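Local coordinates for putative TOXIN related protein (Parabacteroides distasonis ATCC 8503, PDB 3K0Y) that is of unknown function but probably pairs an N-terminal OB domain with a C-terminal beta sandwich, as in NigD-like proteins, at residues V106-N111 with V188-S193; D117-I122 with A170-S175; N137-D142 with T149-H154. All coordinates share one frame; numbering follows the deposited sequence.

Interaction 1. Residues V106-N111 with V188-S193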
ATOM      1  N   VAL A 106      13.333   8.848  -3.181  1.00 43.33           N
ATOM      2  CA  VAL A 106      13.216   7.407  -3.345  1.00 42.68           C
ATOM      3  C   VAL A 106      13.262   7.058  -4.834  1.00 44.39           C
ATOM      4  O   VAL A 106      13.162   7.932  -5.723  1.00 44.09           O
ATOM      5  CB  VAL A 106      11.885   6.892  -2.768  1.00 42.65           C
ATOM      6  CG1 VAL A 106      11.710   7.292  -1.225  1.00 41.44           C
ATOM      7  CG2 VAL A 106      10.717   7.382  -3.615  1.00 39.31           C
ATOM      8  N   SER A 107      13.329   5.759  -5.079  1.00 45.27           N
ATOM      9  CA  SER A 107      13.271   5.176  -6.410  1.00 46.23           C
ATOM     10  C   SER A 107      12.007   4.281  -6.539  1.00 45.68           C
ATOM     11  O   SER A 107      11.828   3.356  -5.745  1.00 45.71           O
ATOM     12  CB  SER A 107      14.515   4.311  -6.524  1.00 46.12           C
ATOM     13  OG  SER A 107      14.635   3.781  -7.791  1.00 50.74           O
ATOM     14  N   ILE A 108      11.112   4.577  -7.476  1.00 44.48           N
ATOM     15  CA  ILE A 108       9.999   3.683  -7.783  1.00 43.43           C
ATOM     16  C   ILE A 108       9.952   3.391  -9.311  1.00 43.53           C
ATOM     17  O   ILE A 108       9.820   4.285 -10.098  1.00 44.81           O
ATOM     18  CB  ILE A 108       8.664   4.279  -7.346  1.00 43.35           C
ATOM     19  CG1 ILE A 108       8.671   4.711  -5.852  1.00 42.95           C
ATOM     20  CG2 ILE A 108       7.541   3.291  -7.528  1.00 40.79           C
ATOM     21  CD1 ILE A 108       7.420   5.502  -5.450  1.00 38.24           C
ATOM     22  N   TYR A 109      10.093   2.149  -9.723  1.00 42.69           N
ATOM     23  CA  TYR A 109      10.001   1.834 -11.125  1.00 42.58           C
ATOM     24  C   TYR A 109       8.535   1.630 -11.459  1.00 43.02           C
ATOM     25  O   TYR A 109       7.700   1.355 -10.588  1.00 42.20           O
ATOM     26  CB  TYR A 109      10.780   0.601 -11.450  1.00 42.16           C
ATOM     27  CG  TYR A 109      12.249   0.858 -11.445  1.00 44.69           C
ATOM     28  CD1 TYR A 109      12.971   1.030 -10.235  1.00 45.08           C
ATOM     29  CD2 TYR A 109      12.928   0.993 -12.640  1.00 44.13           C
ATOM     30  CE1 TYR A 109      14.357   1.291 -10.260  1.00 46.60           C
ATOM     31  CE2 TYR A 109      14.267   1.238 -12.667  1.00 47.17           C
ATOM     32  CZ  TYR A 109      14.992   1.391 -11.481  1.00 46.83           C
ATOM     33  OH  TYR A 109      16.335   1.659 -11.621  1.00 48.68           O
ATOM     34  N   ASN A 110       8.221   1.898 -12.700  1.00 44.70           N
ATOM     35  CA  ASN A 110       6.947   1.491 -13.306  1.00 46.39           C
ATOM     36  C   ASN A 110       6.678  -0.011 -13.031  1.00 46.23           C
ATOM     37  O   ASN A 110       7.540  -0.910 -13.249  1.00 48.89           O
ATOM     38  CB  ASN A 110       6.995   1.738 -14.808  1.00 45.91           C
ATOM     39  CG  ASN A 110       6.981   3.215 -15.163  1.00 48.42           C
ATOM     40  OD1 ASN A 110       8.008   3.948 -15.062  1.00 47.14           O
ATOM     41  ND2 ASN A 110       5.787   3.697 -15.524  1.00 47.48           N
ATOM     42  N   ASN A 111       5.508  -0.243 -12.492  1.00 45.41           N
ATOM     43  CA  ASN A 111       4.971  -1.584 -12.185  1.00 44.41           C
ATOM     44  C   ASN A 111       5.188  -1.898 -10.740  1.00 43.84           C
ATOM     45  O   ASN A 111       4.659  -2.876 -10.284  1.00 45.46           O
ATOM     46  CB  ASN A 111       5.406  -2.704 -13.132  1.00 42.81           C
ATOM     47  CG  ASN A 111       4.993  -2.424 -14.521  1.00 42.57           C
ATOM     48  OD1 ASN A 111       4.135  -1.564 -14.764  1.00 42.73           O
ATOM     49  ND2 ASN A 111       5.585  -3.098 -15.449  1.00 34.82           N
ATOM     50  N   VAL A 188      -0.165  10.006  -8.425  1.00 42.58           N
ATOM     51  CA  VAL A 188       0.671   9.926  -7.276  1.00 41.95           C
ATOM     52  C   VAL A 188       2.035  10.511  -7.628  1.00 42.75           C
ATOM     53  O   VAL A 188       2.783   9.921  -8.411  1.00 41.88           O
ATOM     54  CB  VAL A 188       0.857   8.461  -6.822  1.00 42.80           C
ATOM     55  CG1 VAL A 188       1.768   8.409  -5.603  1.00 41.44           C
ATOM     56  CG2 VAL A 188      -0.481   7.799  -6.543  1.00 39.34           C
ATOM     57  N   ASN A 189       2.359  11.634  -6.988  1.00 41.49           N
ATOM     58  CA  ASN A 189       3.646  12.273  -7.034  1.00 43.24           C
ATOM     59  C   ASN A 189       4.594  11.723  -5.965  1.00 45.62           C
ATOM     60  O   ASN A 189       4.160  11.333  -4.860  1.00 45.71           O
ATOM     61  CB  ASN A 189       3.440  13.781  -6.838  1.00 43.21           C
ATOM     62  CG  ASN A 189       2.680  14.401  -7.996  1.00 44.92           C
ATOM     63  OD1 ASN A 189       3.101  14.268  -9.122  1.00 50.02           O
ATOM     64  ND2 ASN A 189       1.554  15.003  -7.737  1.00 43.48           N
ATOM     65  N   TYR A 190       5.875  11.630  -6.311  1.00 47.41           N
ATOM     66  CA  TYR A 190       6.931  11.211  -5.375  1.00 49.36           C
ATOM     67  C   TYR A 190       8.200  11.921  -5.795  1.00 50.30           C
ATOM     68  O   TYR A 190       8.260  12.438  -6.904  1.00 51.09           O
ATOM     69  CB  TYR A 190       7.122   9.686  -5.391  1.00 49.89           C
ATOM     70  CG  TYR A 190       7.478   9.126  -6.733  1.00 50.73           C
ATOM     71  CD1 TYR A 190       6.518   8.946  -7.698  1.00 53.55           C
ATOM     72  CD2 TYR A 190       8.784   8.760  -7.034  1.00 53.57           C
ATOM     73  CE1 TYR A 190       6.837   8.458  -8.936  1.00 54.76           C
ATOM     74  CE2 TYR A 190       9.109   8.272  -8.269  1.00 55.74           C
ATOM     75  CZ  TYR A 190       8.128   8.111  -9.211  1.00 56.50           C
ATOM     76  OH  TYR A 190       8.437   7.612 -10.464  1.00 60.35           O
ATOM     77  N   TRP A 191       9.203  11.948  -4.928  1.00 51.69           N
ATOM     78  CA  TRP A 191      10.439  12.672  -5.199  1.00 53.16           C
ATOM     79  C   TRP A 191      11.606  11.738  -5.320  1.00 52.34           C
ATOM     80  O   TRP A 191      11.753  10.782  -4.552  1.00 50.99           O
ATOM     81  CB  TRP A 191      10.692  13.771  -4.168  1.00 54.52           C
ATOM     82  CG  TRP A 191       9.706  14.839  -4.411  1.00 63.30           C
ATOM     83  CD1 TRP A 191       9.762  15.851  -5.366  1.00 68.45           C
ATOM     84  CD2 TRP A 191       8.417  14.941  -3.799  1.00 70.79           C
ATOM     85  NE1 TRP A 191       8.587  16.583  -5.346  1.00 70.81           N
ATOM     86  CE2 TRP A 191       7.753  16.047  -4.391  1.00 72.27           C
ATOM     87  CE3 TRP A 191       7.756  14.203  -2.808  1.00 71.18           C
ATOM     88  CZ2 TRP A 191       6.474  16.433  -3.998  1.00 73.81           C
ATOM     89  CZ3 TRP A 191       6.487  14.600  -2.426  1.00 72.48           C
ATOM     90  CH2 TRP A 191       5.868  15.699  -3.004  1.00 72.10           C
ATOM     91  N   THR A 192      12.404  12.010  -6.352  1.00 51.78           N
ATOM     92  CA  THR A 192      13.543  11.206  -6.703  1.00 51.80           C
ATOM     93  C   THR A 192      14.768  12.096  -6.730  1.00 51.81           C
ATOM     94  O   THR A 192      14.675  13.305  -6.515  1.00 50.41           O
ATOM     95  CB  THR A 192      13.366  10.534  -8.088  1.00 51.56           C
ATOM     96  OG1 THR A 192      13.538  11.507  -9.132  1.00 52.69           O
ATOM     97  CG2 THR A 192      12.007   9.921  -8.198  1.00 50.57           C
ATOM     98  N   SER A 193      15.911  11.469  -6.983  1.00 52.81           N
ATOM     99  CA  SER A 193      17.191  12.151  -7.049  1.00 54.17           C
ATOM    100  C   SER A 193      17.260  13.070  -8.269  1.00 54.77           C
ATOM    101  O   SER A 193      18.047  14.000  -8.287  1.00 55.68           O
ATOM    102  CB  SER A 193      18.311  11.121  -7.128  1.00 54.21           C
ATOM    103  OG  SER A 193      18.165  10.356  -8.314  1.00 54.47           O
TER
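Val106 opens the contact with its backbone: Val106 N donates to Trp191 O at 2.8 Å, a nearly straight bond (169° at the hydrogen). Its own carbonyl turns to the next residue of the strand, where Val106 O meets the methyl Thr192 CG2 at 3.4 Å and also receives a CA-H...O contact from Thr192. The side chain reaches back, Val106 CG2 standing 4.2 Å from Tyr190 CD2, obliquely to the ring. Ile108 then brings a second branch to the same tyrosine: its CD1 lies over one face of the Tyr190 ring, 4.0 Å from the centroid and displaced toward the rim, a CH-pi contact. With Tyr190 CG set between its own backbone N and carbonyl carbon (chi1 59°), the ring is brought to the loop side. The polar end of Thr192 turns elsewhere, OG1 bonding to Gly195 and Gln197. The loop 106-111, which follows helix 97-101 and precedes strand 113-116 in the chain, runs past the end of strand 184-192; strand 195-203 flanks Tyr190 through Tyr199, while Ile122 and Phe124 of strand 119-128 pack against Ile108.

Interaction 2. Residues D117-I122 with A170-S175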
ATOM      1  N   ASP A 117      -6.994  -4.348  -4.247  1.00 44.40           N
ATOM      2  CA  ASP A 117      -7.919  -4.513  -3.145  1.00 44.63           C
ATOM      3  C   ASP A 117      -8.135  -3.178  -2.367  1.00 43.47           C
ATOM      4  O   ASP A 117      -8.191  -3.185  -1.164  1.00 42.61           O
ATOM      5  CB  ASP A 117      -7.430  -5.644  -2.204  1.00 44.59           C
ATOM      6  CG  ASP A 117      -8.438  -5.963  -1.093  1.00 45.86           C
ATOM      7  OD1 ASP A 117      -9.628  -6.104  -1.418  1.00 48.41           O
ATOM      8  OD2 ASP A 117      -8.071  -6.037   0.108  1.00 45.44           O
ATOM      9  N   GLY A 118      -8.267  -2.060  -3.078  1.00 44.18           N
ATOM     10  CA  GLY A 118      -8.555  -0.723  -2.466  1.00 43.70           C
ATOM     11  C   GLY A 118      -7.339  -0.069  -1.784  1.00 43.15           C
ATOM     12  O   GLY A 118      -7.452   0.979  -1.111  1.00 42.45           O
ATOM     13  N   TYR A 119      -6.163  -0.661  -1.988  1.00 42.49           N
ATOM     14  CA  TYR A 119      -4.932  -0.086  -1.480  1.00 42.09           C
ATOM     15  C   TYR A 119      -4.086   0.393  -2.609  1.00 42.04           C
ATOM     16  O   TYR A 119      -4.110  -0.179  -3.695  1.00 43.00           O
ATOM     17  CB  TYR A 119      -4.125  -1.120  -0.710  1.00 41.84           C
ATOM     18  CG  TYR A 119      -4.814  -1.599   0.527  1.00 40.89           C
ATOM     19  CD1 TYR A 119      -5.738  -2.621   0.454  1.00 40.12           C
ATOM     20  CD2 TYR A 119      -4.532  -1.032   1.781  1.00 38.36           C
ATOM     21  CE1 TYR A 119      -6.385  -3.086   1.580  1.00 41.51           C
ATOM     22  CE2 TYR A 119      -5.185  -1.473   2.911  1.00 40.67           C
ATOM     23  CZ  TYR A 119      -6.099  -2.504   2.796  1.00 39.85           C
ATOM     24  OH  TYR A 119      -6.731  -2.945   3.879  1.00 45.62           O
ATOM     25  N   LEU A 120      -3.304   1.425  -2.340  1.00 41.88           N
ATOM     26  CA  LEU A 120      -2.168   1.747  -3.165  1.00 41.11           C
ATOM     27  C   LEU A 120      -0.963   0.994  -2.584  1.00 41.56           C
ATOM     28  O   LEU A 120      -0.566   1.252  -1.460  1.00 43.95           O
ATOM     29  CB  LEU A 120      -1.905   3.246  -3.172  1.00 40.16           C
ATOM     30  CG  LEU A 120      -0.713   3.717  -3.990  1.00 39.91           C
ATOM     31  CD1 LEU A 120      -1.020   3.547  -5.523  1.00 40.82           C
ATOM     32  CD2 LEU A 120      -0.227   5.121  -3.682  1.00 35.70           C
ATOM     33  N   ASN A 121      -0.349   0.163  -3.405  1.00 39.41           N
ATOM     34  CA  ASN A 121       0.758  -0.667  -3.058  1.00 39.68           C
ATOM     35  C   ASN A 121       2.025  -0.138  -3.699  1.00 39.82           C
ATOM     36  O   ASN A 121       2.022   0.212  -4.872  1.00 40.47           O
ATOM     37  CB  ASN A 121       0.503  -2.075  -3.543  1.00 37.91           C
ATOM     38  CG  ASN A 121      -0.712  -2.694  -2.913  1.00 40.33           C
ATOM     39  OD1 ASN A 121      -0.642  -3.196  -1.799  1.00 41.75           O
ATOM     40  ND2 ASN A 121      -1.848  -2.666  -3.619  1.00 40.03           N
ATOM     41  N   ILE A 122       3.089  -0.069  -2.921  1.00 38.97           N
ATOM     42  CA  ILE A 122       4.321   0.434  -3.376  1.00 39.32           C
ATOM     43  C   ILE A 122       5.463  -0.457  -2.948  1.00 39.03           C
ATOM     44  O   ILE A 122       5.489  -0.925  -1.824  1.00 39.52           O
ATOM     45  CB  ILE A 122       4.594   1.865  -2.864  1.00 39.82           C
ATOM     46  CG1 ILE A 122       3.485   2.815  -3.262  1.00 41.37           C
ATOM     47  CG2 ILE A 122       5.913   2.362  -3.456  1.00 40.58           C
ATOM     48  CD1 ILE A 122       3.632   4.269  -2.715  1.00 38.87           C
ATOM     49  N   ALA A 170       1.569  -0.305   1.919  1.00 38.76           N
ATOM     50  CA  ALA A 170       0.221  -0.272   1.371  1.00 39.32           C
ATOM     51  C   ALA A 170      -0.551   0.824   2.067  1.00 40.66           C
ATOM     52  O   ALA A 170      -0.464   0.946   3.298  1.00 39.60           O
ATOM     53  CB  ALA A 170      -0.466  -1.615   1.600  1.00 38.39           C
ATOM     54  N   PHE A 171      -1.243   1.653   1.273  1.00 41.39           N
ATOM     55  CA  PHE A 171      -2.085   2.740   1.794  1.00 41.33           C
ATOM     56  C   PHE A 171      -3.572   2.484   1.486  1.00 41.66           C
ATOM     57  O   PHE A 171      -3.965   2.235   0.339  1.00 39.68           O
ATOM     58  CB  PHE A 171      -1.656   4.090   1.198  1.00 40.60           C
ATOM     59  CG  PHE A 171      -0.247   4.491   1.558  1.00 40.54           C
ATOM     60  CD1 PHE A 171       0.056   4.982   2.826  1.00 38.91           C
ATOM     61  CD2 PHE A 171       0.776   4.437   0.621  1.00 37.83           C
ATOM     62  CE1 PHE A 171       1.341   5.371   3.144  1.00 38.56           C
ATOM     63  CE2 PHE A 171       2.073   4.869   0.953  1.00 36.14           C
ATOM     64  CZ  PHE A 171       2.359   5.308   2.182  1.00 37.79           C
ATOM     65  N   ASN A 172      -4.394   2.525   2.526  1.00 42.40           N
ATOM     66  CA  ASN A 172      -5.809   2.284   2.388  1.00 43.62           C
ATOM     67  C   ASN A 172      -6.401   3.508   1.701  1.00 44.53           C
ATOM     68  O   ASN A 172      -6.266   4.632   2.187  1.00 44.25           O
ATOM     69  CB  ASN A 172      -6.414   2.034   3.779  1.00 44.62           C
ATOM     70  CG  ASN A 172      -7.824   1.515   3.740  1.00 46.72           C
ATOM     71  OD1 ASN A 172      -8.612   1.911   2.887  1.00 54.29           O
ATOM     72  ND2 ASN A 172      -8.191   0.702   4.729  1.00 47.40           N
ATOM     73  N   LEU A 173      -7.046   3.299   0.559  1.00 44.35           N
ATOM     74  CA  LEU A 173      -7.631   4.418  -0.203  1.00 45.71           C
ATOM     75  C   LEU A 173      -9.091   4.676   0.087  1.00 46.37           C
ATOM     76  O   LEU A 173      -9.732   5.465  -0.602  1.00 47.99           O
ATOM     77  CB  LEU A 173      -7.476   4.189  -1.709  1.00 44.85           C
ATOM     78  CG  LEU A 173      -6.034   4.056  -2.172  1.00 42.97           C
ATOM     79  CD1 LEU A 173      -5.941   3.764  -3.677  1.00 43.69           C
ATOM     80  CD2 LEU A 173      -5.263   5.287  -1.813  1.00 42.19           C
ATOM     81  N   SER A 174      -9.629   4.023   1.095  1.00 47.04           N
ATOM     82  CA  SER A 174     -11.060   4.055   1.290  1.00 48.29           C
ATOM     83  C   SER A 174     -11.568   5.443   1.719  1.00 47.72           C
ATOM     84  O   SER A 174     -12.748   5.662   1.692  1.00 48.25           O
ATOM     85  CB  SER A 174     -11.468   2.978   2.314  1.00 48.99           C
ATOM     86  OG  SER A 174     -11.015   3.320   3.600  1.00 49.73           O
ATOM     87  N   SER A 175     -10.666   6.348   2.113  1.00 47.28           N
ATOM     88  CA  SER A 175     -10.974   7.721   2.499  1.00 46.72           C
ATOM     89  C   SER A 175     -11.021   8.662   1.298  1.00 46.80           C
ATOM     90  O   SER A 175     -11.293   9.839   1.481  1.00 47.66           O
ATOM     91  CB  SER A 175      -9.892   8.244   3.481  1.00 47.00           C
ATOM     92  OG  SER A 175      -8.645   8.438   2.807  1.00 47.17           O
TER
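Leu120 and Phe171 form the antiparallel hydrogen-bonded pair of this contact, each backbone N donating to the other's carbonyl: Leu120 N to Phe171 O at 2.9 Å and Phe171 N to Leu120 O at 2.8 Å. A third backbone bond lies beyond the strand end, where Leu173 N gives its hydrogen to Gly118 O at 2.9 Å. Asp117 and Gly118, both with positive phi, form the tight turn between strands 113-116 and 119-128. CA-H...O contacts run from Tyr119 to Phe171 O and from Ala170 to Leu120 O.

Strands 119-128 and 163-172 run antiparallel here, with 166° between their short segments, within the NigD-like C-terminal beta sandwich. Residues therefore alternate between two faces: Tyr119, Asn121, Ala170 and Asn172 on one, Leu120 and Phe171 on the other.

Apolar packing differs on the two faces. On the first, the Tyr119 ring meets the opposite strand obliquely through its CD2-CE2 side, with CE2 3.8 Å from Asn172 CB and CD2 4.1 Å from Ala170 CB. On the second, Leu173 CD1 lies 4.1 Å from Leu120 CB, and Ile122 CD1 meets the edge of the Phe171 ring at CE2, 4.0 Å away. Leu138 of strand 135-139 packs against Leu120, Phe171 and Leu173.

Polar side chains work mostly within one segment or beyond the pair. With CG anti to its backbone N (chi1 -169°), Asn172 accepts at OD1 from Ser174 N, in the amide plane, an Asx turn, and from Ser174 OG, which stands above that plane. Asn121 OD1 takes a bond from Arg53 and its ND2 gives one to Trp114 O, while Asp117 OD1 forms salt bridges with Arg29 and Lys207.

Interaction 3. Residues N137-D142 with T149-H154; sequences NLIQPD and TLEFRH
Ile139 and Glu151 face each other as an antiparallel hydrogen-bonded pair, with Glu151 N to Ile139 O at 2.8 Å and Ile139 N to Glu151 O at 3.0 Å. Two residues along, Asn137 and Arg153 form the next hydrogen-bonded pair, bonded in both directions, with Arg153 N reaching Asn137 O at 2.8 Å. Between them Leu138 and Phe152 form a non-hydrogen-bonded pair and turn to the other face, where Leu138 CD2 touches Leu150 CD1 at 3.8 Å. Gln140 and Leu150 lie side by side, pointing the same way.

On the face of Ile139, the methyl CD1 rests against the polar ends of Glu151 and Arg153: it is 3.5 Å from Glu151 OE1 and lies near Arg153 NE. Pro141 comes across the carboxylate from the hairpin end, its CG 3.8 Å from Glu151 OE2.

Within strand 149-155, Arg153 grips Glu151 side-on, NE and NH2 both donating to OE1 from the same face of the carboxylate, NH2 in a salt bridge at 2.7 Å; the arginine chain bends at chi2 (-88°). Arg153 NH1 is held in turn by Asp98 and by Gly102 O. At the turn end of the hairpin, beside Pro141, one water accepts from Asp142 N and donates to Thr149 O.

The two strands form a hairpin at one edge of the four-stranded sheet: strand 184-192 follows strand 149-155 on its other side, its Trp191 packing on Glu151 and Arg153, helix 97-101 lies against Ile139, Asn137 and Arg153, and strand 119-128 meets Leu138 and Phe152.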
ATOM      1  N   ASN A 137       4.632   7.963   4.163  1.00 41.42           N
ATOM      2  CA  ASN A 137       3.240   8.417   4.134  1.00 41.87           C
ATOM      3  C   ASN A 137       2.692   8.725   2.742  1.00 41.10           C
ATOM      4  O   ASN A 137       3.426   8.956   1.800  1.00 41.70           O
ATOM      5  CB  ASN A 137       3.087   9.692   4.962  1.00 41.20           C
ATOM      6  CG  ASN A 137       3.171   9.437   6.436  1.00 41.91           C
ATOM      7  OD1 ASN A 137       2.221   8.954   7.038  1.00 41.95           O
ATOM      8  ND2 ASN A 137       4.325   9.730   7.019  1.00 40.53           N
ATOM      9  N   LEU A 138       1.385   8.788   2.673  1.00 40.96           N
ATOM     10  CA  LEU A 138       0.676   9.214   1.471  1.00 41.30           C
ATOM     11  C   LEU A 138      -0.269  10.328   1.925  1.00 41.80           C
ATOM     12  O   LEU A 138      -1.051  10.114   2.858  1.00 42.23           O
ATOM     13  CB  LEU A 138      -0.132   8.057   0.922  1.00 40.14           C
ATOM     14  CG  LEU A 138      -0.763   8.283  -0.452  1.00 42.23           C
ATOM     15  CD1 LEU A 138       0.317   8.283  -1.511  1.00 41.34           C
ATOM     16  CD2 LEU A 138      -1.822   7.191  -0.709  1.00 39.65           C
ATOM     17  N   ILE A 139      -0.171  11.491   1.293  1.00 42.73           N
ATOM     18  CA  ILE A 139      -0.988  12.647   1.655  1.00 43.42           C
ATOM     19  C   ILE A 139      -1.675  13.287   0.483  1.00 43.13           C
ATOM     20  O   ILE A 139      -1.296  13.088  -0.684  1.00 42.24           O
ATOM     21  CB  ILE A 139      -0.186  13.711   2.349  1.00 43.94           C
ATOM     22  CG1 ILE A 139       0.789  14.405   1.386  1.00 44.10           C
ATOM     23  CG2 ILE A 139       0.538  13.096   3.570  1.00 44.82           C
ATOM     24  CD1 ILE A 139       1.548  15.580   2.050  1.00 45.57           C
ATOM     25  N   GLN A 140      -2.733  14.033   0.789  1.00 43.20           N
ATOM     26  CA  GLN A 140      -3.432  14.817  -0.263  1.00 42.68           C
ATOM     27  C   GLN A 140      -3.086  16.275  -0.080  1.00 42.54           C
ATOM     28  O   GLN A 140      -3.587  16.894   0.867  1.00 41.72           O
ATOM     29  CB  GLN A 140      -4.951  14.662  -0.117  1.00 44.19           C
ATOM     30  CG  GLN A 140      -5.499  13.315  -0.464  1.00 44.04           C
ATOM     31  CD  GLN A 140      -6.965  13.212  -0.103  1.00 47.26           C
ATOM     32  OE1 GLN A 140      -7.326  13.210   1.071  1.00 50.78           O
ATOM     33  NE2 GLN A 140      -7.812  13.095  -1.102  1.00 45.00           N
ATOM     34  N   PRO A 141      -2.246  16.856  -0.950  1.00 42.49           N
ATOM     35  CA  PRO A 141      -1.975  18.261  -0.715  1.00 43.87           C
ATOM     36  C   PRO A 141      -3.220  19.197  -0.795  1.00 43.31           C
ATOM     37  O   PRO A 141      -3.184  20.223  -0.230  1.00 42.27           O
ATOM     38  CB  PRO A 141      -1.017  18.620  -1.859  1.00 44.66           C
ATOM     39  CG  PRO A 141      -1.233  17.602  -2.847  1.00 44.40           C
ATOM     40  CD  PRO A 141      -1.506  16.378  -2.111  1.00 42.99           C
ATOM     41  N   ASP A 142      -4.263  18.840  -1.538  1.00 42.85           N
ATOM     42  CA  ASP A 142      -5.457  19.690  -1.664  1.00 42.02           C
ATOM     43  C   ASP A 142      -6.627  18.758  -1.937  1.00 41.23           C
ATOM     44  O   ASP A 142      -6.987  18.508  -3.092  1.00 40.55           O
ATOM     45  CB  ASP A 142      -5.285  20.682  -2.832  1.00 41.96           C
ATOM     46  CG  ASP A 142      -6.421  21.713  -2.911  1.00 43.92           C
ATOM     47  OD1 ASP A 142      -7.440  21.492  -2.215  1.00 41.29           O
ATOM     48  OD2 ASP A 142      -6.271  22.743  -3.640  1.00 40.83           O
ATOM     49  N   THR A 149      -5.269  13.489  -6.392  1.00 43.12           N
ATOM     50  CA  THR A 149      -3.854  13.779  -6.575  1.00 44.03           C
ATOM     51  C   THR A 149      -3.235  13.571  -5.180  1.00 44.32           C
ATOM     52  O   THR A 149      -3.621  14.241  -4.182  1.00 45.09           O
ATOM     53  CB  THR A 149      -3.541  15.218  -7.114  1.00 43.72           C
ATOM     54  OG1 THR A 149      -4.097  15.419  -8.429  1.00 47.36           O
ATOM     55  CG2 THR A 149      -2.016  15.467  -7.178  1.00 43.37           C
ATOM     56  N   LEU A 150      -2.277  12.646  -5.112  1.00 44.50           N
ATOM     57  CA  LEU A 150      -1.621  12.273  -3.865  1.00 44.20           C
ATOM     58  C   LEU A 150      -0.121  12.452  -3.952  1.00 44.35           C
ATOM     59  O   LEU A 150       0.438  12.534  -5.051  1.00 44.04           O
ATOM     60  CB  LEU A 150      -1.969  10.853  -3.508  1.00 43.67           C
ATOM     61  CG  LEU A 150      -3.449  10.485  -3.481  1.00 46.37           C
ATOM     62  CD1 LEU A 150      -3.605   8.937  -3.576  1.00 49.73           C
ATOM     63  CD2 LEU A 150      -4.085  10.968  -2.210  1.00 50.36           C
ATOM     64  N   GLU A 151       0.529  12.546  -2.785  1.00 43.45           N
ATOM     65  CA  GLU A 151       1.976  12.597  -2.719  1.00 43.03           C
ATOM     66  C   GLU A 151       2.487  11.483  -1.802  1.00 42.02           C
ATOM     67  O   GLU A 151       2.034  11.344  -0.666  1.00 42.61           O
ATOM     68  CB  GLU A 151       2.464  13.920  -2.150  1.00 42.96           C
ATOM     69  CG  GLU A 151       2.140  15.100  -2.918  1.00 43.79           C
ATOM     70  CD  GLU A 151       2.603  16.427  -2.249  1.00 43.48           C
ATOM     71  OE1 GLU A 151       2.988  16.454  -1.058  1.00 42.74           O
ATOM     72  OE2 GLU A 151       2.571  17.441  -2.956  1.00 46.18           O
ATOM     73  N   PHE A 152       3.421  10.699  -2.304  1.00 41.02           N
ATOM     74  CA  PHE A 152       4.085   9.703  -1.541  1.00 40.85           C
ATOM     75  C   PHE A 152       5.284  10.382  -0.935  1.00 40.60           C
ATOM     76  O   PHE A 152       6.123  10.908  -1.626  1.00 42.06           O
ATOM     77  CB  PHE A 152       4.520   8.527  -2.419  1.00 40.87           C
ATOM     78  CG  PHE A 152       5.359   7.515  -1.696  1.00 40.88           C
ATOM     79  CD1 PHE A 152       4.834   6.811  -0.626  1.00 41.01           C
ATOM     80  CD2 PHE A 152       6.658   7.288  -2.058  1.00 41.12           C
ATOM     81  CE1 PHE A 152       5.604   5.887   0.056  1.00 42.51           C
ATOM     82  CE2 PHE A 152       7.438   6.352  -1.404  1.00 43.51           C
ATOM     83  CZ  PHE A 152       6.910   5.632  -0.340  1.00 42.83           C
ATOM     84  N   ARG A 153       5.366  10.343   0.378  1.00 41.39           N
ATOM     85  CA  ARG A 153       6.360  11.075   1.125  1.00 41.30           C
ATOM     86  C   ARG A 153       7.259  10.130   1.939  1.00 40.57           C
ATOM     87  O   ARG A 153       6.796   9.086   2.454  1.00 39.58           O
ATOM     88  CB  ARG A 153       5.604  12.026   2.040  1.00 41.93           C
ATOM     89  CG  ARG A 153       4.820  13.069   1.291  1.00 44.60           C
ATOM     90  CD  ARG A 153       5.740  14.183   1.089  1.00 49.23           C
ATOM     91  NE  ARG A 153       5.107  15.400   0.642  1.00 50.53           N
ATOM     92  CZ  ARG A 153       5.717  16.570   0.686  1.00 47.02           C
ATOM     93  NH1 ARG A 153       6.940  16.657   1.163  1.00 43.60           N
ATOM     94  NH2 ARG A 153       5.116  17.634   0.219  1.00 48.12           N
ATOM     95  N   HIS A 154       8.550  10.488   2.004  1.00 40.12           N
ATOM     96  CA  HIS A 154       9.576   9.719   2.687  1.00 39.46           C
ATOM     97  C   HIS A 154      10.462  10.666   3.464  1.00 39.52           C
ATOM     98  O   HIS A 154      11.029  11.625   2.877  1.00 39.62           O
ATOM     99  CB  HIS A 154      10.359   8.900   1.671  1.00 40.21           C
ATOM    100  CG  HIS A 154      11.631   8.279   2.180  1.00 38.33           C
ATOM    101  ND1 HIS A 154      12.856   8.607   1.654  1.00 40.78           N
ATOM    102  CD2 HIS A 154      11.864   7.291   3.076  1.00 39.12           C
ATOM    103  CE1 HIS A 154      13.799   7.890   2.242  1.00 38.20           C
ATOM    104  NE2 HIS A 154      13.225   7.088   3.121  1.00 39.05           N
TER
HETATM  105  O   HOH W   1      -4.701  16.591  -3.240  1.00 35.95           O

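All three contacts fall within the range of the NigD-like C-terminal beta sandwich, and along the chain they nest: interaction 3 inside the loop closed by interaction 2, and that inside the loop closed by interaction 1. Interactions 1 and 3 share the four-stranded sheet through the adjacent strands 184-192 and 149-155, whereas interaction 2 belongs to the larger mixed sheet, which also contains strands of the OB region. The centre of interaction 3 lies about 12 Å from each of the others, and those two are about 17 Å apart. Where the sheets face each other, Phe171 and Ile122 meet Phe152, and Val188 meets Leu120, so the contacts share one apolar interior.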